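Local atomic coordinates of transcription regulator, Crp family (Thermus thermophilus, PDB entry 4EV0), a protein that activates transcription from a set of promoters in a cAMP-dependent manner, binding cyclic AMP and DNA as a homodimer of the CRP/FNR superfamily. Residues P5-L10 / L114-L119; L17-Y21 / A107-L112; G37-L43 / L79-R85. The contacts are given in a common frame with arbitrary orientation. Numbering follows the deposited sequence.

Overall arrangement
Regulators of the CRP family illustrate how the termini of a nucleotide-binding domain can be gathered round its beta roll. From the N terminus, P5-L10 meets the start of helix 114-135 in contact 1, closing a loop of more than a hundred residues. Within it, helix 12-19 and Y21 reach helix 102-111 in contact 2, and inside that loop G37-L43 joins L79-R85 at the cyclic AMP site in contact 3, so the three closures are nested. Contacts 1 and 2 touch, F7 packing on A18 and L19. Contact 3 lies about 20 Å, centre to centre, from each, yet L43 touches L119 of contact 1. All three touch the second subunit.

Contact 1 of 3, residues P5-L10 / L114-L119; sequences PLFHGL and LVAHNL. With SO4 (sulfate ion), chain H.
An asparagine side chain can hold a short loop against a helix by donating to two backbone carbonyls, and N118 does so here. P5-F7 form a 3-10 segment, closed by H8 N to P5 O (3.1 Å), and overlap it with a type II beta turn from F7 to L10, in which G9 has phi/psi of 97/-15. L114-L119 are helical. L6 lies opposite N118 (CA to CA 5.3 Å) and G9 opposite L114 (7.4 Å). The polar contacts converge on N118, whose m rotamer brings ND2 within 3.1 Å of L6 O and 2.8 Å of H8 O, both hydrogen bonds. This fastens the N-terminal segment of a CRP-type regulator to the start of helix 114-135, the long helix that meets its counterpart across the dimer: A116 packs on A116 of the second subunit. Apolar contacts flank the asparagine. L6 (t, p) directs its CB away from the helix but bends its tip back, so that CD1 lies 3.9 Å from both V115 CG1 and L119 CG; L10 CD2 lies 3.9 Å from L114 CD2. At G9 an ideal CB would clash with L114 CD2, which approaches G9 C to 3.7 Å. A sulfate, probably from the crystallisation liquor, accepts from L114 N at O4 (3.0 Å) and from R110 NE of the second subunit.

Contact 2 of 3, residues L17-Y21 / A107-L112; sequences LALSY and ALIRRL
Y21, L108 and L17 bury the most surface where the end of helix 12-19 meets the end of helix 102-111, and no hydrogen bond crosses between them. The nearest backbones are A18 and L108, 6.8 Å apart at CA. Y21 (chi1 m, chi2 77°) lays its ring over L108: L108 CB stands 3.9 Å from the ring centroid and 9° off the normal, a CH-pi contact, while L108 CD1 approaches Y21 CE1 to 3.7 Å. L108, in its t, p rotamer, also brings CD1 within 3.9 Å of A18 CA. The two helices flank the cyclic nucleotide-binding beta roll of the CRP fold, and Y21 and L19 in turn touch strand 95-101. L17 (t, t) points toward the partner, its CD2 4.2 Å from L108 CD1 and 3.9 Å from L112 CD1. R111 lies across it, NH2 3.8 Å from L17 CG, with L17 CD1 over one guanidinium face. L112, past the helix (phi/psi -132/81), also points toward L17-Y21, CD1 4.2 Å from A18 CB.

Contact 3 of 3, residues G37-L43 / L79-R85; sequences GDLGQAL and LLDEGER. With CMP (adenosine-3',5'-cyclic-monophosphate), chain G.
R85 binds a backbone carbonyl and the ligand phosphate with one guanidinium group: NH2 donates to A42 O (2.8 Å), NH1 to O1P of cyclic AMP (2.6 Å) and weakly to A42 O (3.3 Å). Its m, m, t chain sets the group against G40, whose CA covers one face 3.7 Å from NE; an ideal CB there would clash. Such an arginine is the hallmark of the phosphate-binding cassette in cyclic nucleotide-binding domains. Two backbone hydrogen bonds join the oppositely directed loops, G37 N to R85 O and R85 N to D38 O, both 3.0 Å, and G37 faces E84 (CA to CA 4.8 Å). Water 1 bridges L39 O (2.4 Å) and R85 NE (3.2 Å). Past helix 76-81, E82 takes positive phi, and D81 OD1 accepts from G83 N (2.7 Å) in an Asx turn. L43 CD2 meets L79 CD2 (3.5 Å), where strand 42-46, paired with strand 95-101, lies against helix 76-81, while L79 touches helix 102-111 and L43 helix 114-135.

Contact 1 of 3, residues P5-L10 / L114-L119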
loop_
_atom_site.group_PDB
_atom_site.type_symbol
_atom_site.label_atom_id
_atom_site.label_comp_id
_atom_site.label_asym_id
_atom_site.label_seq_id
_atom_site.Cartn_x
_atom_site.Cartn_y
_atom_site.Cartn_z
ATOM N N PRO B 5 -17.026 3.029 13.808
ATOM C CA PRO B 5 -17.098 1.846 12.934
ATOM C C PRO B 5 -16.859 0.551 13.716
ATOM O O PRO B 5 -17.350 -0.509 13.326
ATOM C CB PRO B 5 -15.983 2.093 11.901
ATOM C CG PRO B 5 -15.077 3.105 12.528
ATOM C CD PRO B 5 -15.938 3.951 13.426
ATOM N N LEU B 6 -16.130 0.664 14.827
ATOM C CA LEU B 6 -15.894 -0.450 15.749
ATOM C C LEU B 6 -17.193 -1.060 16.241
ATOM O O LEU B 6 -17.235 -2.222 16.633
ATOM C CB LEU B 6 -15.093 0.038 16.956
ATOM C CG LEU B 6 -14.728 -1.039 17.976
ATOM C CD1 LEU B 6 -13.856 -2.117 17.332
ATOM C CD2 LEU B 6 -14.072 -0.444 19.246
ATOM N N PHE B 7 -18.252 -0.260 16.200
ATOM C CA PHE B 7 -19.555 -0.615 16.746
ATOM C C PHE B 7 -20.622 -0.832 15.679
ATOM O O PHE B 7 -21.811 -0.954 15.994
ATOM C CB PHE B 7 -20.012 0.488 17.694
ATOM C CG PHE B 7 -19.128 0.653 18.892
ATOM C CD1 PHE B 7 -18.566 -0.453 19.507
ATOM C CD2 PHE B 7 -18.846 1.923 19.400
ATOM C CE1 PHE B 7 -17.747 -0.300 20.618
ATOM C CE2 PHE B 7 -18.029 2.087 20.516
ATOM C CZ PHE B 7 -17.479 0.981 21.131
ATOM N N HIS B 8 -20.197 -0.867 14.422
ATOM C CA HIS B 8 -21.113 -1.110 13.311
ATOM C C HIS B 8 -21.855 -2.449 13.448
ATOM O O HIS B 8 -21.247 -3.481 13.709
ATOM C CB HIS B 8 -20.351 -1.035 11.980
ATOM C CG HIS B 8 -21.240 -1.033 10.775
ATOM N ND1 HIS B 8 -21.763 -2.189 10.232
ATOM C CD2 HIS B 8 -21.707 -0.014 10.015
ATOM C CE1 HIS B 8 -22.514 -1.881 9.189
ATOM N NE2 HIS B 8 -22.494 -0.568 9.034
ATOM N N GLY B 9 -23.176 -2.415 13.304
ATOM C CA GLY B 9 -23.981 -3.623 13.373
ATOM C C GLY B 9 -24.610 -3.904 14.723
ATOM O O GLY B 9 -25.526 -4.736 14.825
ATOM N N LEU B 10 -24.128 -3.222 15.761
ATOM C CA LEU B 10 -24.621 -3.476 17.109
ATOM C C LEU B 10 -25.856 -2.643 17.450
ATOM O O LEU B 10 -25.933 -1.456 17.129
ATOM C CB LEU B 10 -23.531 -3.185 18.137
ATOM C CG LEU B 10 -22.165 -3.861 18.050
ATOM C CD1 LEU B 10 -21.284 -3.229 19.145
ATOM C CD2 LEU B 10 -22.278 -5.378 18.207
ATOM N N LEU B 114 -18.902 -9.516 16.947
ATOM C CA LEU B 114 -18.975 -8.516 15.898
ATOM C C LEU B 114 -17.955 -7.381 16.106
ATOM O O LEU B 114 -17.636 -6.627 15.160
ATOM C CB LEU B 114 -20.398 -7.965 15.795
ATOM C CG LEU B 114 -20.787 -7.324 14.462
ATOM C CD1 LEU B 114 -20.626 -8.329 13.301
ATOM C CD2 LEU B 114 -22.206 -6.756 14.521
ATOM N N VAL B 115 -17.438 -7.269 17.332
ATOM C CA VAL B 115 -16.379 -6.305 17.624
ATOM C C VAL B 115 -15.059 -6.765 17.028
ATOM O O VAL B 115 -14.320 -5.971 16.461
ATOM C CB VAL B 115 -16.192 -6.087 19.138
ATOM C CG1 VAL B 115 -14.975 -5.207 19.399
ATOM C CG2 VAL B 115 -17.444 -5.474 19.738
ATOM N N ALA B 116 -14.762 -8.051 17.167
ATOM C CA ALA B 116 -13.560 -8.599 16.568
ATOM C C ALA B 116 -13.640 -8.487 15.051
ATOM O O ALA B 116 -12.670 -8.089 14.406
ATOM C CB ALA B 116 -13.362 -10.047 16.984
ATOM N N HIS B 117 -14.796 -8.834 14.486
ATOM C CA HIS B 117 -14.995 -8.737 13.044
ATOM C C HIS B 117 -14.846 -7.310 12.555
ATOM O O HIS B 117 -14.260 -7.072 11.498
ATOM C CB HIS B 117 -16.367 -9.245 12.631
ATOM C CG HIS B 117 -16.802 -8.747 11.286
ATOM N ND1 HIS B 117 -16.475 -9.391 10.107
ATOM C CD2 HIS B 117 -17.523 -7.654 10.931
ATOM C CE1 HIS B 117 -16.990 -8.724 9.091
ATOM N NE2 HIS B 117 -17.633 -7.670 9.563
ATOM N N ASN B 118 -15.372 -6.357 13.326
ATOM C CA ASN B 118 -15.268 -4.953 12.950
ATOM C C ASN B 118 -13.832 -4.459 12.925
ATOM O O ASN B 118 -13.488 -3.609 12.094
ATOM C CB ASN B 118 -16.153 -4.064 13.823
ATOM C CG ASN B 118 -17.606 -4.097 13.394
ATOM O OD1 ASN B 118 -17.922 -4.384 12.238
ATOM N ND2 ASN B 118 -18.499 -3.818 14.326
ATOM N N LEU B 119 -12.989 -4.984 13.811
ATOM C CA LEU B 119 -11.562 -4.656 13.772
ATOM C C LEU B 119 -10.948 -5.207 12.486
ATOM O O LEU B 119 -10.211 -4.503 11.786
ATOM C CB LEU B 119 -10.804 -5.222 14.975
ATOM C CG LEU B 119 -10.917 -4.536 16.346
ATOM C CD1 LEU B 119 -10.362 -5.448 17.436
ATOM C CD2 LEU B 119 -10.192 -3.213 16.359
HETATM S S SO4 H . -22.983 -9.809 17.990
HETATM O O1 SO4 H . -23.524 -10.588 19.107
HETATM O O2 SO4 H . -23.074 -10.622 16.772
HETATM O O3 SO4 H . -23.754 -8.581 17.805
HETATM O O4 SO4 H . -21.589 -9.489 18.265
#

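Contact 2 of 3, residues L17-Y21 / A107-L112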
loop_
_atom_site.group_PDB
_atom_site.type_symbol
_atom_site.label_atom_id
_atom_site.label_comp_id
_atom_site.label_asym_id
_atom_site.label_seq_id
_atom_site.Cartn_x
_atom_site.Cartn_y
_atom_site.Cartn_z
ATOM N N LEU B 17 -23.164 -1.807 26.157
ATOM C CA LEU B 17 -22.486 -2.969 26.705
ATOM C C LEU B 17 -20.991 -2.930 26.393
ATOM O O LEU B 17 -20.155 -3.096 27.279
ATOM C CB LEU B 17 -23.133 -4.236 26.128
ATOM C CG LEU B 17 -22.855 -5.649 26.645
ATOM C CD1 LEU B 17 -23.949 -6.583 26.129
ATOM C CD2 LEU B 17 -21.498 -6.165 26.195
ATOM N N ALA B 18 -20.663 -2.709 25.125
ATOM C CA ALA B 18 -19.268 -2.668 24.691
ATOM C C ALA B 18 -18.465 -1.544 25.373
ATOM O O ALA B 18 -17.355 -1.769 25.861
ATOM C CB ALA B 18 -19.186 -2.565 23.166
ATOM N N LEU B 19 -19.043 -0.348 25.439
ATOM C CA LEU B 19 -18.368 0.804 26.031
ATOM C C LEU B 19 -17.976 0.612 27.499
ATOM O O LEU B 19 -17.088 1.309 28.001
ATOM C CB LEU B 19 -19.239 2.052 25.885
ATOM C CG LEU B 19 -19.242 2.600 24.459
ATOM C CD1 LEU B 19 -20.223 3.748 24.313
ATOM C CD2 LEU B 19 -17.834 3.035 24.087
ATOM N N SER B 20 -18.630 -0.336 28.178
ATOM C CA SER B 20 -18.432 -0.530 29.618
ATOM C C SER B 20 -17.113 -1.229 29.941
ATOM O O SER B 20 -16.689 -1.263 31.103
ATOM C CB SER B 20 -19.613 -1.287 30.246
ATOM O OG SER B 20 -19.617 -2.667 29.900
ATOM N N TYR B 21 -16.473 -1.788 28.910
ATOM C CA TYR B 21 -15.171 -2.439 29.071
ATOM C C TYR B 21 -13.990 -1.440 28.985
ATOM O O TYR B 21 -12.837 -1.781 29.273
ATOM C CB TYR B 21 -15.018 -3.553 28.033
ATOM C CG TYR B 21 -15.888 -4.774 28.274
ATOM C CD1 TYR B 21 -17.246 -4.765 27.967
ATOM C CD2 TYR B 21 -15.341 -5.951 28.772
ATOM C CE1 TYR B 21 -18.041 -5.889 28.176
ATOM C CE2 TYR B 21 -16.128 -7.079 28.982
ATOM C CZ TYR B 21 -17.474 -7.040 28.685
ATOM O OH TYR B 21 -18.254 -8.159 28.898
ATOM N N ALA B 107 -12.534 -10.612 26.837
ATOM C CA ALA B 107 -13.806 -10.949 27.456
ATOM C C ALA B 107 -14.960 -10.310 26.676
ATOM O O ALA B 107 -16.060 -10.871 26.617
ATOM C CB ALA B 107 -13.829 -10.539 28.940
ATOM N N LEU B 108 -14.708 -9.148 26.070
ATOM C CA LEU B 108 -15.750 -8.458 25.306
ATOM C C LEU B 108 -16.189 -9.205 24.034
ATOM O O LEU B 108 -17.384 -9.344 23.767
ATOM C CB LEU B 108 -15.325 -7.035 24.947
ATOM C CG LEU B 108 -16.254 -6.309 23.961
ATOM C CD1 LEU B 108 -17.671 -6.208 24.531
ATOM C CD2 LEU B 108 -15.708 -4.919 23.602
ATOM N N ILE B 109 -15.228 -9.668 23.240
ATOM C CA ILE B 109 -15.577 -10.326 21.978
ATOM C C ILE B 109 -16.308 -11.644 22.216
ATOM O O ILE B 109 -17.051 -12.100 21.353
ATOM C CB ILE B 109 -14.365 -10.521 21.045
ATOM C CG1 ILE B 109 -13.359 -11.494 21.646
ATOM C CG2 ILE B 109 -13.712 -9.177 20.740
ATOM C CD1 ILE B 109 -12.287 -11.903 20.678
ATOM N N ARG B 110 -16.121 -12.227 23.402
ATOM C CA ARG B 110 -16.848 -13.444 23.793
ATOM C C ARG B 110 -18.339 -13.172 23.933
ATOM O O ARG B 110 -19.162 -14.053 23.698
ATOM C CB ARG B 110 -16.301 -14.032 25.091
ATOM C CG ARG B 110 -15.046 -14.857 24.911
ATOM C CD ARG B 110 -14.652 -15.553 26.218
ATOM N NE ARG B 110 -14.008 -16.838 25.944
ATOM C CZ ARG B 110 -13.942 -17.852 26.804
ATOM N NH1 ARG B 110 -14.478 -17.734 28.013
ATOM N NH2 ARG B 110 -13.340 -18.982 26.456
ATOM N N ARG B 111 -18.672 -11.945 24.317
ATOM C CA ARG B 111 -20.057 -11.490 24.334
ATOM C C ARG B 111 -20.495 -10.858 23.002
ATOM O O ARG B 111 -21.639 -11.046 22.589
ATOM C CB ARG B 111 -20.310 -10.532 25.508
ATOM C CG ARG B 111 -20.529 -11.255 26.845
ATOM C CD ARG B 111 -21.869 -10.898 27.480
ATOM N NE ARG B 111 -21.796 -9.625 28.191
ATOM C CZ ARG B 111 -22.743 -9.159 29.004
ATOM N NH1 ARG B 111 -23.852 -9.860 29.217
ATOM N NH2 ARG B 111 -22.580 -7.989 29.614
ATOM N N LEU B 112 -19.595 -10.122 22.336
ATOM C CA LEU B 112 -19.911 -9.499 21.040
ATOM C C LEU B 112 -18.854 -9.718 19.949
ATOM O O LEU B 112 -18.048 -8.819 19.682
ATOM C CB LEU B 112 -20.158 -7.992 21.195
ATOM C CG LEU B 112 -21.329 -7.583 22.091
ATOM C CD1 LEU B 112 -21.420 -6.051 22.249
ATOM C CD2 LEU B 112 -22.630 -8.182 21.551
#

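Contact 3 of 3, residues G37-L43 / L79-R85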
loop_
_atom_site.group_PDB
_atom_site.type_symbol
_atom_site.label_atom_id
_atom_site.label_comp_id
_atom_site.label_asym_id
_atom_site.label_seq_id
_atom_site.Cartn_x
_atom_site.Cartn_y
_atom_site.Cartn_z
ATOM N N GLY B 37 7.638 1.260 18.457
ATOM C CA GLY B 37 8.563 0.399 19.176
ATOM C C GLY B 37 8.226 0.166 20.645
ATOM O O GLY B 37 8.929 -0.572 21.341
ATOM N N ASP B 38 7.166 0.803 21.131
ATOM C CA ASP B 38 6.756 0.638 22.519
ATOM C C ASP B 38 5.960 -0.666 22.724
ATOM O O ASP B 38 5.283 -1.153 21.806
ATOM C CB ASP B 38 5.924 1.843 22.970
ATOM C CG ASP B 38 6.781 3.045 23.399
ATOM O OD1 ASP B 38 8.031 2.949 23.383
ATOM O OD2 ASP B 38 6.186 4.089 23.772
ATOM N N LEU B 39 6.054 -1.230 23.929
ATOM C CA LEU B 39 5.199 -2.348 24.315
ATOM C C LEU B 39 3.778 -1.809 24.393
ATOM O O LEU B 39 3.548 -0.778 25.021
ATOM C CB LEU B 39 5.642 -2.898 25.678
ATOM C CG LEU B 39 4.906 -4.089 26.316
ATOM C CD1 LEU B 39 5.870 -4.909 27.157
ATOM C CD2 LEU B 39 3.722 -3.636 27.172
ATOM N N GLY B 40 2.828 -2.482 23.752
ATOM C CA GLY B 40 1.449 -2.020 23.771
ATOM C C GLY B 40 0.464 -3.064 24.266
ATOM O O GLY B 40 0.552 -4.240 23.898
ATOM N N GLN B 41 -0.487 -2.640 25.091
ATOM C CA GLN B 41 -1.454 -3.581 25.642
ATOM C C GLN B 41 -2.897 -3.103 25.524
ATOM O O GLN B 41 -3.796 -3.680 26.132
ATOM C CB GLN B 41 -1.094 -3.940 27.090
ATOM C CG GLN B 41 0.192 -4.759 27.191
ATOM C CD GLN B 41 0.467 -5.296 28.584
ATOM O OE1 GLN B 41 -0.241 -4.979 29.542
ATOM N NE2 GLN B 41 1.501 -6.123 28.700
ATOM N N ALA B 42 -3.118 -2.065 24.722
ATOM C CA ALA B 42 -4.454 -1.488 24.581
ATOM C C ALA B 42 -4.665 -0.756 23.258
ATOM O O ALA B 42 -3.717 -0.211 22.669
ATOM C CB ALA B 42 -4.736 -0.544 25.744
ATOM N N LEU B 43 -5.916 -0.738 22.799
ATOM C CA LEU B 43 -6.301 0.126 21.683
ATOM C C LEU B 43 -7.066 1.312 22.242
ATOM O O LEU B 43 -7.455 1.309 23.409
ATOM C CB LEU B 43 -7.149 -0.624 20.649
ATOM C CG LEU B 43 -8.452 -1.311 21.078
ATOM C CD1 LEU B 43 -9.643 -0.345 21.188
ATOM C CD2 LEU B 43 -8.772 -2.458 20.131
ATOM N N LEU B 79 -2.446 -4.501 20.381
ATOM C CA LEU B 79 -3.518 -5.178 21.099
ATOM C C LEU B 79 -3.744 -6.607 20.594
ATOM O O LEU B 79 -3.952 -7.538 21.373
ATOM C CB LEU B 79 -4.828 -4.387 21.004
ATOM C CG LEU B 79 -5.962 -5.140 21.713
ATOM C CD1 LEU B 79 -6.443 -4.389 22.954
ATOM C CD2 LEU B 79 -7.113 -5.475 20.775
ATOM N N LEU B 80 -3.688 -6.767 19.279
ATOM C CA LEU B 80 -4.006 -8.032 18.644
ATOM C C LEU B 80 -2.854 -9.023 18.656
ATOM O O LEU B 80 -3.050 -10.180 19.018
ATOM C CB LEU B 80 -4.487 -7.786 17.216
ATOM C CG LEU B 80 -5.888 -7.187 17.101
ATOM C CD1 LEU B 80 -6.097 -6.606 15.708
ATOM C CD2 LEU B 80 -6.954 -8.254 17.434
ATOM N N ASP B 81 -1.659 -8.575 18.269
ATOM C CA ASP B 81 -0.526 -9.490 18.071
ATOM C C ASP B 81 0.580 -9.393 19.130
ATOM O O ASP B 81 1.546 -10.161 19.098
ATOM C CB ASP B 81 0.074 -9.329 16.662
ATOM C CG ASP B 81 0.593 -7.917 16.389
ATOM O OD1 ASP B 81 0.880 -7.175 17.370
ATOM O OD2 ASP B 81 0.719 -7.551 15.178
ATOM N N GLU B 82 0.432 -8.437 20.047
ATOM C CA GLU B 82 1.411 -8.189 21.114
ATOM C C GLU B 82 2.772 -7.742 20.564
ATOM O O GLU B 82 3.774 -7.771 21.275
ATOM C CB GLU B 82 1.559 -9.405 22.063
ATOM C CG GLU B 82 0.225 -10.043 22.519
ATOM C CD GLU B 82 0.389 -11.179 23.559
ATOM O OE1 GLU B 82 -0.138 -12.295 23.332
ATOM O OE2 GLU B 82 1.020 -10.957 24.616
ATOM N N GLY B 83 2.807 -7.337 19.292
ATOM C CA GLY B 83 4.008 -6.761 18.704
ATOM C C GLY B 83 4.202 -5.329 19.187
ATOM O O GLY B 83 3.298 -4.743 19.789
ATOM N N GLU B 84 5.364 -4.745 18.915
ATOM C CA GLU B 84 5.568 -3.341 19.253
ATOM C C GLU B 84 4.615 -2.457 18.462
ATOM O O GLU B 84 4.054 -2.882 17.441
ATOM C CB GLU B 84 7.013 -2.927 19.007
ATOM C CG GLU B 84 8.009 -3.702 19.828
ATOM C CD GLU B 84 9.437 -3.390 19.444
ATOM O OE1 GLU B 84 9.666 -2.987 18.279
ATOM O OE2 GLU B 84 10.328 -3.545 20.314
ATOM N N ARG B 85 4.416 -1.238 18.951
ATOM C CA ARG B 85 3.622 -0.259 18.235
ATOM C C ARG B 85 4.244 -0.045 16.858
ATOM O O ARG B 85 5.451 0.178 16.743
ATOM C CB ARG B 85 3.609 1.059 18.994
ATOM C CG ARG B 85 2.968 0.981 20.353
ATOM C CD ARG B 85 1.513 0.621 20.214
ATOM N NE ARG B 85 0.815 0.774 21.487
ATOM C CZ ARG B 85 -0.447 0.404 21.684
ATOM N NH1 ARG B 85 -1.133 -0.141 20.671
ATOM N NH2 ARG B 85 -1.020 0.582 22.878
HETATM P P CMP G . -0.451 -0.117 16.861
HETATM O O1P CMP G . -0.856 -0.758 18.156
HETATM O O2P CMP G . 0.476 -0.869 15.934
HETATM O "O5'" CMP G . 0.136 1.362 17.135
HETATM C "C5'" CMP G . 0.117 2.363 16.117
HETATM C "C4'" CMP G . -1.201 2.320 15.426
HETATM O "O4'" CMP G . -1.222 3.113 14.224
HETATM C "C3'" CMP G . -1.585 0.965 14.918
HETATM O "O3'" CMP G . -1.820 0.051 15.971
HETATM C "C2'" CMP G . -2.776 1.310 14.043
HETATM O "O2'" CMP G . -3.906 1.638 14.831
HETATM C "C1'" CMP G . -2.257 2.604 13.393
HETATM N N9 CMP G . -1.714 2.352 12.055
HETATM C C8 CMP G . -0.664 1.575 11.735
HETATM N N7 CMP G . -0.496 1.568 10.382
HETATM C C5 CMP G . -1.449 2.353 9.837
HETATM C C6 CMP G . -1.832 2.797 8.471
HETATM N N6 CMP G . -1.130 2.369 7.386
HETATM N N1 CMP G . -2.904 3.628 8.358
HETATM C C2 CMP G . -3.604 4.047 9.425
HETATM N N3 CMP G . -3.300 3.692 10.696
HETATM C C4 CMP G . -2.256 2.864 10.950
HETATM O O HOH W 1 2.581 1.291 24.144
HETATM O O HOH W 2 3.528 -4.760 22.816
#